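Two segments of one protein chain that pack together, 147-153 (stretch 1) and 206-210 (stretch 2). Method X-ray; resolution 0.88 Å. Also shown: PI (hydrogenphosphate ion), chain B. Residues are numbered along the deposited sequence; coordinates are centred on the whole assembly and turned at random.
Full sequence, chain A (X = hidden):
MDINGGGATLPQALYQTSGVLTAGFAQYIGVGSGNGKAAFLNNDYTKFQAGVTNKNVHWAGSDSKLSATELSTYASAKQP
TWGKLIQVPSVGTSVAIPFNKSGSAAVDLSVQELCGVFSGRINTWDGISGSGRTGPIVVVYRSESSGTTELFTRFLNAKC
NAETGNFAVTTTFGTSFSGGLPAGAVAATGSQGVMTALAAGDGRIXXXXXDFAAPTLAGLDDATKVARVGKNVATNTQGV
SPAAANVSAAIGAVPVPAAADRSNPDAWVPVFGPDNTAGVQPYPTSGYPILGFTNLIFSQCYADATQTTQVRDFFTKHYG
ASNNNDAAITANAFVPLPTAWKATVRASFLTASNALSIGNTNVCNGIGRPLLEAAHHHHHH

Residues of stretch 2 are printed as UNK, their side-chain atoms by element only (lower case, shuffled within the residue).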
# COMPACT_ATOMS: atom_id res chain seq x y z
N GLY A 147 4.79 3.87 0.82
CA GLY A 147 3.38 3.78 0.50
C GLY A 147 2.49 3.56 1.72
O GLY A 147 1.32 4.03 1.72
N THR A 148 2.96 2.87 2.73
CA THR A 148 2.22 2.76 3.98
C THR A 148 1.98 4.17 4.55
O THR A 148 0.87 4.53 5.00
CB THR A 148 2.90 1.89 5.02
OG1 THR A 148 3.27 0.61 4.45
CG2 THR A 148 1.96 1.60 6.19
N THR A 149 3.03 4.99 4.53
CA THR A 149 2.88 6.40 4.95
C THR A 149 1.82 7.09 4.09
O THR A 149 1.00 7.85 4.65
CB THR A 149 4.20 7.17 4.86
OG1 THR A 149 5.11 6.56 5.79
CG2 THR A 149 4.01 8.66 5.18
N GLU A 150 1.84 6.91 2.76
CA GLU A 150 0.84 7.58 1.93
C GLU A 150 -0.58 7.12 2.34
O GLU A 150 -1.48 7.96 2.51
CB GLU A 150 1.13 7.33 0.45
CG GLU A 150 0.18 8.15 -0.45
CD GLU A 150 0.59 8.05 -1.92
OE1 GLU A 150 1.70 8.52 -2.27
OE2 GLU A 150 -0.22 7.50 -2.74
N LEU A 151 -0.80 5.81 2.49
CA LEU A 151 -2.13 5.33 2.85
C LEU A 151 -2.59 5.91 4.20
O LEU A 151 -3.76 6.24 4.40
CB LEU A 151 -2.15 3.79 2.91
CG LEU A 151 -2.00 3.07 1.57
CD1 LEU A 151 -1.97 1.58 1.81
CD2 LEU A 151 -3.10 3.48 0.61
N PHE A 152 -1.67 5.96 5.16
CA PHE A 152 -1.99 6.45 6.52
C PHE A 152 -2.25 7.97 6.55
O PHE A 152 -3.19 8.42 7.19
CB PHE A 152 -0.85 6.04 7.46
CG PHE A 152 -1.09 6.40 8.92
CD1 PHE A 152 -2.21 5.99 9.60
CD2 PHE A 152 -0.14 7.13 9.61
CE1 PHE A 152 -2.43 6.26 10.93
CE2 PHE A 152 -0.33 7.42 10.97
CZ PHE A 152 -1.44 7.00 11.63
N THR A 153 -1.38 8.71 5.88
CA THR A 153 -1.55 10.17 5.87
C THR A 153 -2.76 10.59 5.06
O THR A 153 -3.34 11.64 5.36
CB THR A 153 -0.28 10.91 5.44
OG1 THR A 153 0.07 10.59 4.06
CG2 THR A 153 0.86 10.67 6.38
N UNK A 206 2.98 2.75 16.28
CA UNK A 206 3.23 3.07 14.85
C UNK A 206 1.99 2.73 14.02
O UNK A 206 0.97 2.30 14.55
o UNK A 206 4.94 2.88 13.12
c UNK A 206 4.27 0.86 14.18
c UNK A 206 4.50 2.33 14.36
N UNK A 207 2.17 2.93 12.70
CA UNK A 207 1.21 2.54 11.68
C UNK A 207 1.90 1.50 10.79
O UNK A 207 3.12 1.54 10.59
c UNK A 207 0.75 3.78 10.85
c UNK A 207 3.72 6.10 10.34
c UNK A 207 1.90 4.52 10.21
c UNK A 207 2.30 4.23 8.91
c UNK A 207 3.40 4.87 8.33
o UNK A 207 5.21 6.44 8.52
c UNK A 207 4.10 5.83 9.06
c UNK A 207 2.63 5.45 10.93
N UNK A 208 1.12 0.52 10.26
CA UNK A 208 1.80 -0.67 9.73
C UNK A 208 0.91 -1.52 8.82
O UNK A 208 -0.30 -1.68 9.05
s UNK A 208 4.58 -2.47 9.69
c UNK A 208 2.23 -1.55 10.93
c UNK A 208 3.07 -2.77 10.65
c UNK A 208 5.37 -1.28 10.74
N UNK A 209 1.57 -2.13 7.84
CA UNK A 209 1.00 -3.25 7.10
C UNK A 209 0.29 -4.24 8.04
O UNK A 209 0.89 -4.63 9.06
c UNK A 209 2.13 -4.03 6.40
o UNK A 209 1.67 -5.21 5.87
N UNK A 210 -0.91 -4.71 7.71
CA UNK A 210 -1.56 -5.67 8.60
C UNK A 210 -0.86 -7.00 8.63
O UNK A 210 -1.04 -7.77 9.58
c UNK A 210 -2.80 -5.42 6.56
c UNK A 210 -1.73 -4.36 6.54
c UNK A 210 -2.99 -5.73 8.04
P PI B . 5.99 0.53 1.76
O1 PI B . 6.19 1.51 0.61
O2 PI B . 7.28 -0.24 2.07
O3 PI B . 5.46 1.26 3.00
O4 PI B . 4.94 -0.53 1.31
O HOH W 1 3.96 -1.09 6.58

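Position 206 carries three side-chain atoms, two carbons and one oxygen. The first carbon, bonded to CA, bears both the oxygen and the second carbon, so the side chain branches at CB into a hydroxyl and a methyl group. Nothing here touches stretch 1. A beta-branched hydroxyl residue of this size is threonine, Thr206, with chi1 in the t well, and its hydroxyl is hydrogen-bonded elsewhere in the structure.

Position 207 has eight side-chain atoms: one carbon leading to a ring of six carbons, with an oxygen on the ring carbon farthest from the attachment point. Its CA-to-CB bond points toward the helix of stretch 1. The terminal oxygen lies 2.7 Å from OG1 of Thr149, at hydrogen-bonding distance, while the ring lies against Phe152 and its edge meets CG2 of Thr148. A six-membered carbon ring with a para oxygen identifies tyrosine, Tyr207. Its chi1 of 57° (p) and chi2 of 93° carry the ring along the helix flank, from Phe152 to Thr149.

Position 208 shows an unbranched chain of two carbons, a sulfur and a terminal carbon. Its CA-to-CB bond points away from stretch 1, and its nearest side-chain atom, CB, is 5.7 Å from CG2 of Thr148, so the contact falls to the backbone: CA of position 208 is 4.2 Å from CG2 of Thr148. The thioether makes it methionine, Met208.

Position 209 has one carbon and one oxygen, and its CA-to-CB bond runs sideways. Again the backbone faces the helix, with N of position 209 4.1 Å from CG2 of Thr148. Water 1 accepts a hydrogen bond from N of position 209 at 2.9 Å and donates one to OG1 of Thr148 at 2.8 Å, bridging the stretches. The minimal hydroxyl side chain makes this serine, Ser209.

Position 210 has three carbons that close a ring onto the backbone nitrogen, and it makes no contact with stretch 1. The ring closure defines proline, Pro210.

The contact buries 270 Å² in total, of which Tyr207 alone contributes 116 Å². Its ring and that of Phe152 are nearly parallel, with planes at 12°, but slid apart, with centroids separated by 4.6 Å, so they barely overlap. The offset instead places CB of Tyr207 over the Phe152 face, 3.6 Å from the ring centroid and 8° off the normal, a CH-pi contact; the closest atoms, CD2 of Phe152 and CG of Tyr207, are 3.4 Å apart. At the far end of the tyrosine, the bond between OG1 of Thr149 and OH of Tyr207 helps anchor the phenol oxygen, which is also hydrogen-bonded elsewhere in the structure, though either hydroxyl could donate. Thr148 works in two ways: its methyl CG2 packs 3.8 Å from CD1 of Tyr207, while its OG1 donates to O3 of the hydrogenphosphate at 2.7 Å and accepts from water 1, linking the ion to the loop backbone.

Stretch 2, residues 206-210: TYMSP
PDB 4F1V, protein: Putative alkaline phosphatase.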